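Local coordinates for protein beta-galactosidase (Trichoderma reesei, PDB 3OG2) that probably hydrolyses terminal non-reducing beta-D-galactose residues from beta-D-galactosides, as a glycoside hydrolase of family 35, at residues Ser250-Asn255 against Thr446-Lys451; Glu302-Phe307 against Tyr359-Leu364; Gln850-Pro855 against Leu859-His864. One frame throughout, in Å; residues are numbered along the deposited sequence. Where two conformers were deposited one is given.

Contact 1. Residues Ser250-Asn255 against Thr446-Lys451. With NAG (2-acetamido-2-deoxy-beta-D-glucopyranose), chain D; NAG (2-acetamido-2-deoxy-beta-D-glucopyranose), chain B.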
loop_
_atom_site.group_PDB
_atom_site.type_symbol
_atom_site.label_atom_id
_atom_site.label_comp_id
_atom_site.label_asym_id
_atom_site.label_seq_id
_atom_site.Cartn_x
_atom_site.Cartn_y
_atom_site.Cartn_z
ATOM N N SER A 250 6.155 15.462 -13.696
ATOM C CA SER A 250 7.535 15.924 -13.712
ATOM C C SER A 250 7.693 17.203 -12.885
ATOM O O SER A 250 8.842 17.636 -12.770
ATOM C CB SER A 250 8.040 16.163 -15.136
ATOM O OG SER A 250 7.333 17.230 -15.730
ATOM N N ALA A 251 6.648 17.766 -12.327
ATOM C CA ALA A 251 6.767 19.022 -11.589
ATOM C C ALA A 251 7.054 18.743 -10.110
ATOM O O ALA A 251 6.320 18.036 -9.424
ATOM C CB ALA A 251 5.486 19.835 -11.729
ATOM N N TRP A 252 8.189 19.286 -9.664
ATOM C CA TRP A 252 8.680 19.278 -8.303
ATOM C C TRP A 252 8.710 20.750 -7.883
ATOM O O TRP A 252 9.649 21.490 -8.188
ATOM C CB TRP A 252 10.063 18.669 -8.144
ATOM C CG TRP A 252 10.125 17.194 -8.421
ATOM C CD1 TRP A 252 9.183 16.368 -8.962
ATOM C CD2 TRP A 252 11.286 16.396 -8.114
ATOM N NE1 TRP A 252 9.694 15.088 -9.021
ATOM C CE2 TRP A 252 10.976 15.074 -8.499
ATOM C CE3 TRP A 252 12.529 16.678 -7.553
ATOM C CZ2 TRP A 252 11.885 14.020 -8.340
ATOM C CZ3 TRP A 252 13.426 15.635 -7.393
ATOM C CH2 TRP A 252 13.104 14.337 -7.774
ATOM N N PRO A 253 7.729 21.168 -7.163
ATOM C CA PRO A 253 7.588 22.605 -6.894
ATOM C C PRO A 253 8.650 23.149 -5.939
ATOM O O PRO A 253 9.229 22.419 -5.132
ATOM C CB PRO A 253 6.225 22.780 -6.235
ATOM C CG PRO A 253 5.741 21.427 -5.948
ATOM C CD PRO A 253 6.647 20.384 -6.578
ATOM N N ASP A 254 8.845 24.454 -6.149
ATOM C CA ASP A 254 9.743 25.198 -5.282
ATOM C C ASP A 254 9.322 24.939 -3.834
ATOM O O ASP A 254 8.178 24.820 -3.382
ATOM C CB ASP A 254 9.786 26.673 -5.624
ATOM C CG ASP A 254 10.625 27.106 -6.815
ATOM O OD1 ASP A 254 11.369 26.309 -7.449
ATOM O OD2 ASP A 254 10.588 28.297 -7.221
ATOM N N ASN A 255 10.330 24.804 -3.005
ATOM C CA ASN A 255 10.167 24.601 -1.587
ATOM C C ASN A 255 9.557 23.254 -1.263
ATOM O O ASN A 255 9.256 23.096 -0.088
ATOM C CB ASN A 255 9.265 25.669 -0.948
ATOM C CG ASN A 255 9.828 27.061 -1.144
ATOM O OD1 ASN A 255 11.037 27.301 -1.134
ATOM N ND2 ASN A 255 8.901 28.004 -1.331
ATOM N N THR A 446 24.045 14.041 -12.162
ATOM C CA THR A 446 23.097 14.226 -13.276
ATOM C C THR A 446 21.741 14.647 -12.745
ATOM O O THR A 446 21.574 14.853 -11.505
ATOM C CB THR A 446 23.015 12.938 -14.123
ATOM O OG1 THR A 446 22.469 11.865 -13.340
ATOM C CG2 THR A 446 24.415 12.517 -14.578
ATOM N N GLY A 447 20.758 14.846 -13.596
ATOM C CA GLY A 447 19.506 15.435 -13.181
ATOM C C GLY A 447 18.745 14.605 -12.147
ATOM O O GLY A 447 18.687 13.376 -12.253
ATOM N N ARG A 448 18.180 15.307 -11.174
ATOM C CA ARG A 448 17.361 14.643 -10.111
ATOM C C ARG A 448 18.039 13.413 -9.561
ATOM O O ARG A 448 17.443 12.346 -9.378
ATOM C CB ARG A 448 15.955 14.360 -10.645
ATOM C CG ARG A 448 15.257 15.708 -10.798
ATOM C CD ARG A 448 13.823 15.576 -11.258
ATOM N NE ARG A 448 13.239 16.913 -11.327
ATOM C CZ ARG A 448 11.990 17.179 -11.676
ATOM N NH1 ARG A 448 11.153 16.195 -11.981
ATOM N NH2 ARG A 448 11.602 18.451 -11.713
ATOM N N ASP A 449 19.314 13.590 -9.240
ATOM C CA ASP A 449 20.090 12.561 -8.528
ATOM C C ASP A 449 20.616 13.154 -7.238
ATOM O O ASP A 449 20.767 14.374 -7.097
ATOM C CB ASP A 449 21.212 12.018 -9.417
ATOM C CG ASP A 449 21.718 10.695 -8.904
ATOM O OD1 ASP A 449 21.156 10.052 -7.961
ATOM O OD2 ASP A 449 22.784 10.214 -9.393
ATOM N N SER A 450 20.886 12.276 -6.299
ATOM C CA SER A 450 21.556 12.643 -5.032
ATOM C C SER A 450 22.462 11.481 -4.657
ATOM O O SER A 450 22.142 10.331 -4.917
ATOM C CB SER A 450 20.492 12.881 -3.969
ATOM O OG SER A 450 21.074 13.161 -2.713
ATOM N N LYS A 451 23.612 11.791 -4.062
ATOM C CA LYS A 451 24.576 10.752 -3.733
ATOM C C LYS A 451 24.971 10.860 -2.291
ATOM O O LYS A 451 24.935 11.958 -1.758
ATOM C CB LYS A 451 25.849 10.888 -4.581
ATOM C CG LYS A 451 25.464 10.619 -6.050
ATOM C CD LYS A 451 26.541 9.949 -6.855
ATOM C CE LYS A 451 26.169 10.079 -8.330
ATOM N NZ LYS A 451 25.409 8.861 -8.746
HETATM C C1 NAG D . 14.667 24.192 -10.421
HETATM C C2 NAG D . 14.194 25.516 -11.000
HETATM C C3 NAG D . 13.003 25.288 -11.915
HETATM C C4 NAG D . 13.063 24.084 -12.863
HETATM C C5 NAG D . 13.649 22.832 -12.177
HETATM C C6 NAG D . 14.025 21.708 -13.133
HETATM C C7 NAG D . 14.554 27.388 -9.400
HETATM C C8 NAG D . 14.022 27.960 -8.110
HETATM N N2 NAG D . 13.791 26.461 -9.973
HETATM O O3 NAG D . 12.588 26.495 -12.511
HETATM O O4 NAG D . 11.738 23.801 -13.240
HETATM O O5 NAG D . 14.795 23.270 -11.480
HETATM O O6 NAG D . 15.148 22.118 -13.930
HETATM O O7 NAG D . 15.402 28.067 -10.002
HETATM C C1 NAG B . 11.711 24.223 -14.749
HETATM C C2 NAG B . 10.621 23.353 -15.379
HETATM C C3 NAG B . 10.158 23.935 -16.706
HETATM C C4 NAG B . 9.799 25.421 -16.550
HETATM C C5 NAG B . 10.991 26.146 -15.900
HETATM C C6 NAG B . 10.744 27.640 -15.763
HETATM C C7 NAG B . 10.600 21.005 -14.638
HETATM C C8 NAG B . 10.940 19.554 -14.904
HETATM N N2 NAG B . 11.021 21.952 -15.492
HETATM O O3 NAG B . 9.038 23.222 -17.210
HETATM O O4 NAG B . 9.573 26.005 -17.808
HETATM O O5 NAG B . 11.272 25.568 -14.635
HETATM O O6 NAG B . 9.712 27.863 -14.836
HETATM O O7 NAG B . 9.679 21.245 -13.824
#

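Contact 2. Residues Glu302-Phe307 against Tyr359-Leu364. With MAN (alpha-D-mannopyranose), chain C.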
loop_
_atom_site.group_PDB
_atom_site.type_symbol
_atom_site.label_atom_id
_atom_site.label_comp_id
_atom_site.label_asym_id
_atom_site.label_seq_id
_atom_site.Cartn_x
_atom_site.Cartn_y
_atom_site.Cartn_z
ATOM N N GLU A 302 13.562 8.721 -9.228
ATOM C CA GLU A 302 14.249 9.994 -9.023
ATOM C C GLU A 302 13.792 10.633 -7.715
ATOM O O GLU A 302 14.590 11.142 -6.932
ATOM C CB GLU A 302 14.010 10.949 -10.198
ATOM C CG GLU A 302 14.646 10.397 -11.467
ATOM C CD GLU A 302 14.340 11.197 -12.706
ATOM O OE1 GLU A 302 13.218 11.755 -12.770
ATOM O OE2 GLU A 302 15.174 11.190 -13.629
ATOM N N PHE A 303 12.467 10.623 -7.537
ATOM C CA PHE A 303 11.947 11.088 -6.252
ATOM C C PHE A 303 12.624 10.333 -5.119
ATOM O O PHE A 303 13.014 10.891 -4.096
ATOM C CB PHE A 303 10.411 10.914 -6.259
ATOM C CG PHE A 303 9.853 10.802 -4.854
ATOM C CD1 PHE A 303 9.537 11.941 -4.140
ATOM C CD2 PHE A 303 9.614 9.577 -4.232
ATOM C CE1 PHE A 303 9.042 11.866 -2.844
ATOM C CE2 PHE A 303 9.147 9.462 -2.941
ATOM C CZ PHE A 303 8.845 10.622 -2.239
ATOM N N GLU A 304 12.719 9.001 -5.229
ATOM C CA GLU A 304 13.299 8.227 -4.103
ATOM C C GLU A 304 14.722 8.635 -3.833
ATOM O O GLU A 304 15.143 8.854 -2.686
ATOM C CB GLU A 304 13.275 6.703 -4.364
ATOM C CG GLU A 304 11.813 6.201 -4.441
ATOM C CD GLU A 304 11.821 4.707 -4.689
ATOM O OE1 GLU A 304 12.789 4.224 -5.405
ATOM O OE2 GLU A 304 10.884 4.028 -4.290
ATOM N N ARG A 305 15.543 8.732 -4.905
ATOM C CA ARG A 305 16.968 8.996 -4.546
ATOM C C ARG A 305 17.120 10.421 -4.021
ATOM O O ARG A 305 17.923 10.588 -3.084
ATOM C CB ARG A 305 17.863 8.637 -5.684
ATOM C CG ARG A 305 17.605 9.477 -6.905
ATOM C CD ARG A 305 18.094 8.661 -8.150
ATOM N NE ARG A 305 18.078 9.588 -9.268
ATOM C CZ ARG A 305 18.381 9.281 -10.539
ATOM N NH1 ARG A 305 18.692 8.037 -10.946
ATOM N NH2 ARG A 305 18.359 10.276 -11.432
ATOM N N VAL A 306 16.387 11.421 -4.524
ATOM C CA VAL A 306 16.565 12.771 -3.938
ATOM C C VAL A 306 15.899 12.885 -2.585
ATOM O O VAL A 306 16.508 13.340 -1.596
ATOM C CB VAL A 306 16.019 13.856 -4.893
ATOM C CG1 VAL A 306 16.135 15.245 -4.258
ATOM C CG2 VAL A 306 16.725 13.837 -6.254
ATOM N N PHE A 307 14.600 12.506 -2.502
ATOM C CA PHE A 307 13.912 12.747 -1.236
ATOM C C PHE A 307 14.284 11.767 -0.126
ATOM O O PHE A 307 14.318 12.150 1.052
ATOM C CB PHE A 307 12.380 12.680 -1.434
ATOM C CG PHE A 307 11.802 13.928 -2.080
ATOM C CD1 PHE A 307 11.879 14.129 -3.441
ATOM C CD2 PHE A 307 11.147 14.866 -1.229
ATOM C CE1 PHE A 307 11.304 15.236 -4.012
ATOM C CE2 PHE A 307 10.591 16.013 -1.821
ATOM C CZ PHE A 307 10.665 16.186 -3.189
ATOM N N TYR A 359 11.425 0.352 -7.502
ATOM C CA TYR A 359 11.722 -0.810 -6.631
ATOM C C TYR A 359 13.227 -1.002 -6.547
ATOM O O TYR A 359 13.811 -1.178 -5.464
ATOM C CB TYR A 359 10.982 -2.071 -7.162
ATOM C CG TYR A 359 11.318 -3.282 -6.310
ATOM C CD1 TYR A 359 12.435 -4.093 -6.592
ATOM C CD2 TYR A 359 10.503 -3.616 -5.203
ATOM C CE1 TYR A 359 12.770 -5.187 -5.821
ATOM C CE2 TYR A 359 10.830 -4.708 -4.424
ATOM C CZ TYR A 359 11.955 -5.491 -4.741
ATOM O OH TYR A 359 12.321 -6.589 -4.005
ATOM N N SER A 360 13.869 -1.089 -7.740
ATOM C CA SER A 360 15.302 -1.424 -7.729
ATOM C C SER A 360 16.112 -0.315 -7.094
ATOM O O SER A 360 17.100 -0.604 -6.398
ATOM C CB SER A 360 15.764 -1.683 -9.163
ATOM O OG SER A 360 14.987 -2.750 -9.740
ATOM N N GLU A 361 15.694 0.953 -7.304
ATOM C CA GLU A 361 16.421 2.057 -6.634
ATOM C C GLU A 361 16.249 1.976 -5.121
ATOM O O GLU A 361 17.196 2.219 -4.376
ATOM C CB GLU A 361 15.888 3.370 -7.161
ATOM C CG GLU A 361 16.327 4.551 -6.289
ATOM C CD GLU A 361 17.816 4.786 -6.146
ATOM O OE1 GLU A 361 18.518 4.599 -7.186
ATOM O OE2 GLU A 361 18.343 5.191 -5.049
ATOM N N LEU A 362 15.041 1.608 -4.653
ATOM C CA LEU A 362 14.829 1.508 -3.199
ATOM C C LEU A 362 15.684 0.406 -2.612
ATOM O O LEU A 362 16.205 0.571 -1.491
ATOM C CB LEU A 362 13.345 1.294 -2.956
ATOM C CG LEU A 362 12.872 1.306 -1.523
ATOM C CD1 LEU A 362 13.330 2.552 -0.764
ATOM C CD2 LEU A 362 11.335 1.243 -1.530
ATOM N N LYS A 363 15.866 -0.702 -3.355
ATOM C CA LYS A 363 16.750 -1.774 -2.872
ATOM C C LYS A 363 18.172 -1.277 -2.708
ATOM O O LYS A 363 18.864 -1.676 -1.782
ATOM C CB LYS A 363 16.724 -2.902 -3.926
ATOM C CG LYS A 363 17.655 -4.052 -3.581
ATOM C CD LYS A 363 17.488 -5.281 -4.522
ATOM C CE LYS A 363 17.749 -4.832 -5.980
ATOM N NZ LYS A 363 17.728 -6.030 -6.878
ATOM N N LEU A 364 18.677 -0.393 -3.599
ATOM C CA LEU A 364 20.051 0.081 -3.405
ATOM C C LEU A 364 20.180 0.792 -2.060
ATOM O O LEU A 364 21.194 0.666 -1.355
ATOM C CB LEU A 364 20.430 1.056 -4.509
ATOM C CG LEU A 364 20.275 0.575 -5.940
ATOM C CD1 LEU A 364 20.787 1.653 -6.904
ATOM C CD2 LEU A 364 21.025 -0.726 -6.162
HETATM C C1 MAN C . 18.821 7.470 -17.196
HETATM C C2 MAN C . 19.671 8.137 -16.131
HETATM C C3 MAN C . 18.920 8.301 -14.807
HETATM C C4 MAN C . 17.611 9.024 -15.095
HETATM C C5 MAN C . 16.780 8.219 -16.109
HETATM C C6 MAN C . 15.524 9.028 -16.517
HETATM O O2 MAN C . 19.988 9.414 -16.659
HETATM O O3 MAN C . 19.696 9.036 -13.886
HETATM O O4 MAN C . 16.884 9.096 -13.893
HETATM O O5 MAN C . 17.566 8.080 -17.291
HETATM O O6 MAN C . 14.682 8.209 -17.311
HETATM O O HOH W 1 17.833 5.548 -9.570
#

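Contact 3. Residues Gln850-Pro855 against Leu859-His864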
loop_
_atom_site.group_PDB
_atom_site.type_symbol
_atom_site.label_atom_id
_atom_site.label_comp_id
_atom_site.label_asym_id
_atom_site.label_seq_id
_atom_site.Cartn_x
_atom_site.Cartn_y
_atom_site.Cartn_z
ATOM N N GLN A 850 -29.776 -11.402 -2.611
ATOM C CA GLN A 850 -30.148 -12.805 -2.772
ATOM C C GLN A 850 -28.918 -13.713 -2.694
ATOM O O GLN A 850 -29.076 -14.930 -2.599
ATOM C CB GLN A 850 -30.775 -13.042 -4.152
ATOM C CG GLN A 850 -32.004 -12.133 -4.404
ATOM C CD GLN A 850 -33.202 -12.855 -3.774
ATOM O OE1 GLN A 850 -33.573 -13.977 -4.158
ATOM N NE2 GLN A 850 -33.764 -12.269 -2.765
ATOM N N GLY A 851 -27.713 -13.167 -2.754
ATOM C CA GLY A 851 -26.537 -14.040 -2.794
ATOM C C GLY A 851 -26.207 -14.502 -4.214
ATOM O O GLY A 851 -25.404 -15.433 -4.354
ATOM N N PHE A 852 -26.812 -13.899 -5.246
ATOM C CA PHE A 852 -26.605 -14.372 -6.621
ATOM C C PHE A 852 -25.217 -14.062 -7.140
ATOM O O PHE A 852 -24.847 -14.628 -8.167
ATOM C CB PHE A 852 -27.619 -13.791 -7.597
ATOM C CG PHE A 852 -29.041 -14.276 -7.388
ATOM C CD1 PHE A 852 -29.324 -15.384 -6.597
ATOM C CD2 PHE A 852 -30.087 -13.588 -7.985
ATOM C CE1 PHE A 852 -30.661 -15.805 -6.440
ATOM C CE2 PHE A 852 -31.399 -14.028 -7.879
ATOM C CZ PHE A 852 -31.681 -15.138 -7.098
ATOM N N HIS A 853 -24.413 -13.248 -6.476
ATOM C CA HIS A 853 -23.019 -13.037 -6.777
ATOM C C HIS A 853 -22.109 -14.144 -6.277
ATOM O O HIS A 853 -20.889 -14.089 -6.551
ATOM C CB HIS A 853 -22.554 -11.700 -6.156
ATOM C CG HIS A 853 -22.729 -11.674 -4.674
ATOM N ND1 HIS A 853 -21.733 -11.661 -3.717
ATOM C CD2 HIS A 853 -23.921 -11.635 -4.038
ATOM C CE1 HIS A 853 -22.348 -11.621 -2.514
ATOM N NE2 HIS A 853 -23.660 -11.622 -2.726
ATOM N N LEU A 854 -22.624 -15.095 -5.533
ATOM C CA LEU A 854 -21.777 -16.118 -4.952
ATOM C C LEU A 854 -21.498 -17.256 -5.919
ATOM O O LEU A 854 -22.241 -17.408 -6.896
ATOM C CB LEU A 854 -22.412 -16.664 -3.651
ATOM C CG LEU A 854 -22.599 -15.598 -2.559
ATOM C CD1 LEU A 854 -23.471 -16.174 -1.444
ATOM C CD2 LEU A 854 -21.268 -15.133 -2.044
ATOM N N PRO A 855 -20.429 -18.014 -5.697
ATOM C CA PRO A 855 -20.111 -19.108 -6.638
ATOM C C PRO A 855 -21.271 -20.082 -6.755
ATOM O O PRO A 855 -22.019 -20.366 -5.806
ATOM C CB PRO A 855 -18.918 -19.785 -5.993
ATOM C CG PRO A 855 -18.270 -18.689 -5.202
ATOM C CD PRO A 855 -19.384 -17.815 -4.681
ATOM N N LEU A 859 -28.893 -21.135 -11.397
ATOM C CA LEU A 859 -29.058 -20.640 -12.763
ATOM C C LEU A 859 -30.504 -20.664 -13.225
ATOM O O LEU A 859 -30.865 -19.951 -14.177
ATOM C CB LEU A 859 -28.131 -21.448 -13.702
ATOM C CG LEU A 859 -26.634 -21.343 -13.394
ATOM C CD1 LEU A 859 -25.740 -21.981 -14.436
ATOM C CD2 LEU A 859 -26.222 -19.883 -13.300
ATOM N N SER A 860 -31.367 -21.459 -12.592
ATOM C CA SER A 860 -32.783 -21.439 -12.959
ATOM C C SER A 860 -33.444 -20.099 -12.695
ATOM O O SER A 860 -34.552 -19.758 -13.171
ATOM C CB SER A 860 -33.492 -22.562 -12.173
ATOM O OG SER A 860 -33.461 -22.262 -10.779
ATOM N N ASP A 861 -32.789 -19.262 -11.889
ATOM C CA ASP A 861 -33.346 -17.936 -11.605
ATOM C C ASP A 861 -32.862 -16.919 -12.628
ATOM O O ASP A 861 -33.299 -15.762 -12.612
ATOM C CB ASP A 861 -32.963 -17.510 -10.186
ATOM C CG ASP A 861 -33.669 -18.354 -9.137
ATOM O OD1 ASP A 861 -34.922 -18.398 -9.171
ATOM O OD2 ASP A 861 -32.970 -18.963 -8.291
ATOM N N PHE A 862 -31.965 -17.345 -13.491
ATOM C CA PHE A 862 -31.392 -16.487 -14.524
ATOM C C PHE A 862 -31.938 -16.884 -15.899
ATOM O O PHE A 862 -32.618 -17.894 -15.991
ATOM C CB PHE A 862 -29.886 -16.669 -14.567
ATOM C CG PHE A 862 -29.109 -16.133 -13.382
ATOM C CD1 PHE A 862 -29.291 -16.625 -12.094
ATOM C CD2 PHE A 862 -28.176 -15.112 -13.601
ATOM C CE1 PHE A 862 -28.507 -16.096 -11.042
ATOM C CE2 PHE A 862 -27.380 -14.638 -12.551
ATOM C CZ PHE A 862 -27.548 -15.139 -11.276
ATOM N N THR A 863 -31.630 -16.080 -16.897
ATOM C CA THR A 863 -32.009 -16.318 -18.281
ATOM C C THR A 863 -30.722 -16.495 -19.093
ATOM O O THR A 863 -29.699 -15.921 -18.766
ATOM C CB THR A 863 -32.760 -15.117 -18.864
ATOM O OG1 THR A 863 -34.123 -15.247 -18.394
ATOM C CG2 THR A 863 -32.801 -15.134 -20.371
ATOM N N HIS A 864 -30.748 -17.284 -20.143
ATOM C CA HIS A 864 -29.628 -17.437 -21.048
ATOM C C HIS A 864 -30.180 -17.295 -22.466
ATOM O O HIS A 864 -31.223 -17.896 -22.736
ATOM C CB HIS A 864 -28.916 -18.788 -20.945
ATOM C CG HIS A 864 -27.829 -18.912 -21.982
ATOM N ND1 HIS A 864 -27.948 -19.704 -23.107
ATOM C CD2 HIS A 864 -26.593 -18.301 -22.022
ATOM C CE1 HIS A 864 -26.809 -19.578 -23.813
ATOM N NE2 HIS A 864 -25.990 -18.741 -23.175
#

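Contact 1. Residues Ser250-Asn255 against Thr446-Lys451
The carbonyl oxygen of Ser250 is gripped by both terminal nitrogens of Arg448. NH1 of Arg448 reaches Ser250 O at 2.8 Å, with an N-H...O angle of 151°, from above the carbonyl plane rather than on a lone pair. NH2 of Arg448 meets the same Ser250 O at 3.1 Å, less straight at its hydrogen but almost in line with the C=O bond. Because the oxygen lies in the guanidinium plane, the fork is end-on and fixes the rotation of the group. Two residues further on, the indole of Trp252 covers a guanidinium face. The two planes are 9° apart, and Arg448 CZ stands 3.7 Å from the centroid of the five-membered ring of Trp252, a cation-pi stack. An extended chain from CG to NE carries the methylene groups along the indole too, and Arg448 CD makes a CH-pi contact over the face of the six-membered ring of Trp252, 3.7 Å from its centroid. The pairing joins two domains: Ser250-Asn255 is a loop of the TIM-barrel part, following strand 236-239, whereas Thr446-Lys451 leads into strand 450-459 of the antiparallel sheet of domain 2. Behind the indole, Phe307 of helix 301-313 meets it edge-to-face; Arg448 NE is taken by Ser416 O. An N-glycan lies alongside, the acetamido methyl C8 of one N-acetylglucosamine approaching Arg448 NH2 to 3.4 Å. Further along the same segment, Lys451 NZ forms a salt bridge of 3.0 Å to Asp449 OD2, which Arg552 also engages.

Contact 2. Residues Glu302-Phe307 against Tyr359-Leu364
Arg305 and Glu361 meet through the start of one side chain and the end of the other: CB of Arg305 lies 3.5 Å from Glu361 OE2. A single water bridges their polar ends, accepting from Arg305 NH1 at 3.0 Å and donating to Glu361 OE1 at 2.7 Å. The remaining first-shell contact is made by the carboxylate of Glu304, which stretches across to the neighbouring helix. Glu304 OE1 comes within 3.7 Å of Glu361 CG, and Glu304 OE2 rests against Leu362 CD2 at 3.9 Å. The acidic groups pass in opposite directions, with their carboxylate planes at 63°. Helices 301-313 and 357-370, both in the TIM-barrel region, run side by side here; the axes of the two short segments approach to 9.3 Å, with their N-to-C directions only 23° apart. With the chain of Glu361 bent at chi2 (60°), its carboxylate comes up against the CB of Arg305; Gln365 NE2, one turn on, binds OE2. The Arg305 guanidinium, in contrast, leads away from helix 357-370 to the glycan, its plane perpendicular to the Glu361 carboxylate. Both of its terminal nitrogens donate to O3 of a mannose, from NH2 at 3.1 Å, the sugar oxygen lying at the guanidinium edge. Glu302 OE2 accepts from O4 of that mannose at 2.7 Å, while His301 binds the same sugar. Arg305 is further positioned by its NE, which donates to the backbone oxygen of Arg448 in the adjoining domain.

Contact 3. Residues Gln850-Pro855 against Leu859-His864
A Schellman motif ends helix 846-850, with Gly851 at positive phi, and a type I beta turn from Gly851 to Leu854 follows directly; this pair of turns brings Phe852 to face the short 3-10 segment 859-861 in the second all-beta domain. The contact across it is apolar. Phe852 CB touches Phe862 CZ at 3.9 Å, and Phe862 CE1 sits over one face of the Phe852 ring, 4.1 Å from Phe852 CG. The rings are oblique, their planes at 51° and centroids 5.6 Å apart, and the two side chains lie past one another, pointing opposite ways. Phe862 continues to strands 663-666 and 883-894, where it packs on Val665 and Phe886. An aliphatic contact flanks the aromatic pair: the CB of Asp861 lies 4.1 Å from Phe852 CZ, so the acidic residue offers its methylene group to the ring. Hydrogen bonding shapes each side separately. Leu854 N binds Gly851 O to close the beta turn, and Phe862 N binds Leu859 O at the 3-10 segment. Within the first segment one face of the Phe852 ring is covered by Gln850, whose CB stands 3.5 Å above the plane, over the ring centre.

How the contacts relate
Followed from the N terminus, the chain first supplies Ser250-Asn255, and contact 1 closes a loop of 190 residues when Thr446-Lys451 returns from domain 2. Contact 2 is nested inside that loop: it closes a much shorter excursion, of 51 residues, between two helices of the TIM-barrel region. The two contacts touch, their centres about 12 Å apart, so the barrel loop, its helix pair and the domain 2 sheet form one glycan-flanked junction. Contact 3 opens only after both have closed, spans just three intervening residues and lies on the opposite side of the chain's centre from contacts 1 and 2, its centre about 55 Å from that of contact 1, where it joins the end of helix 846-850 to the 3-10 segment 859-861 in the second all-beta domain.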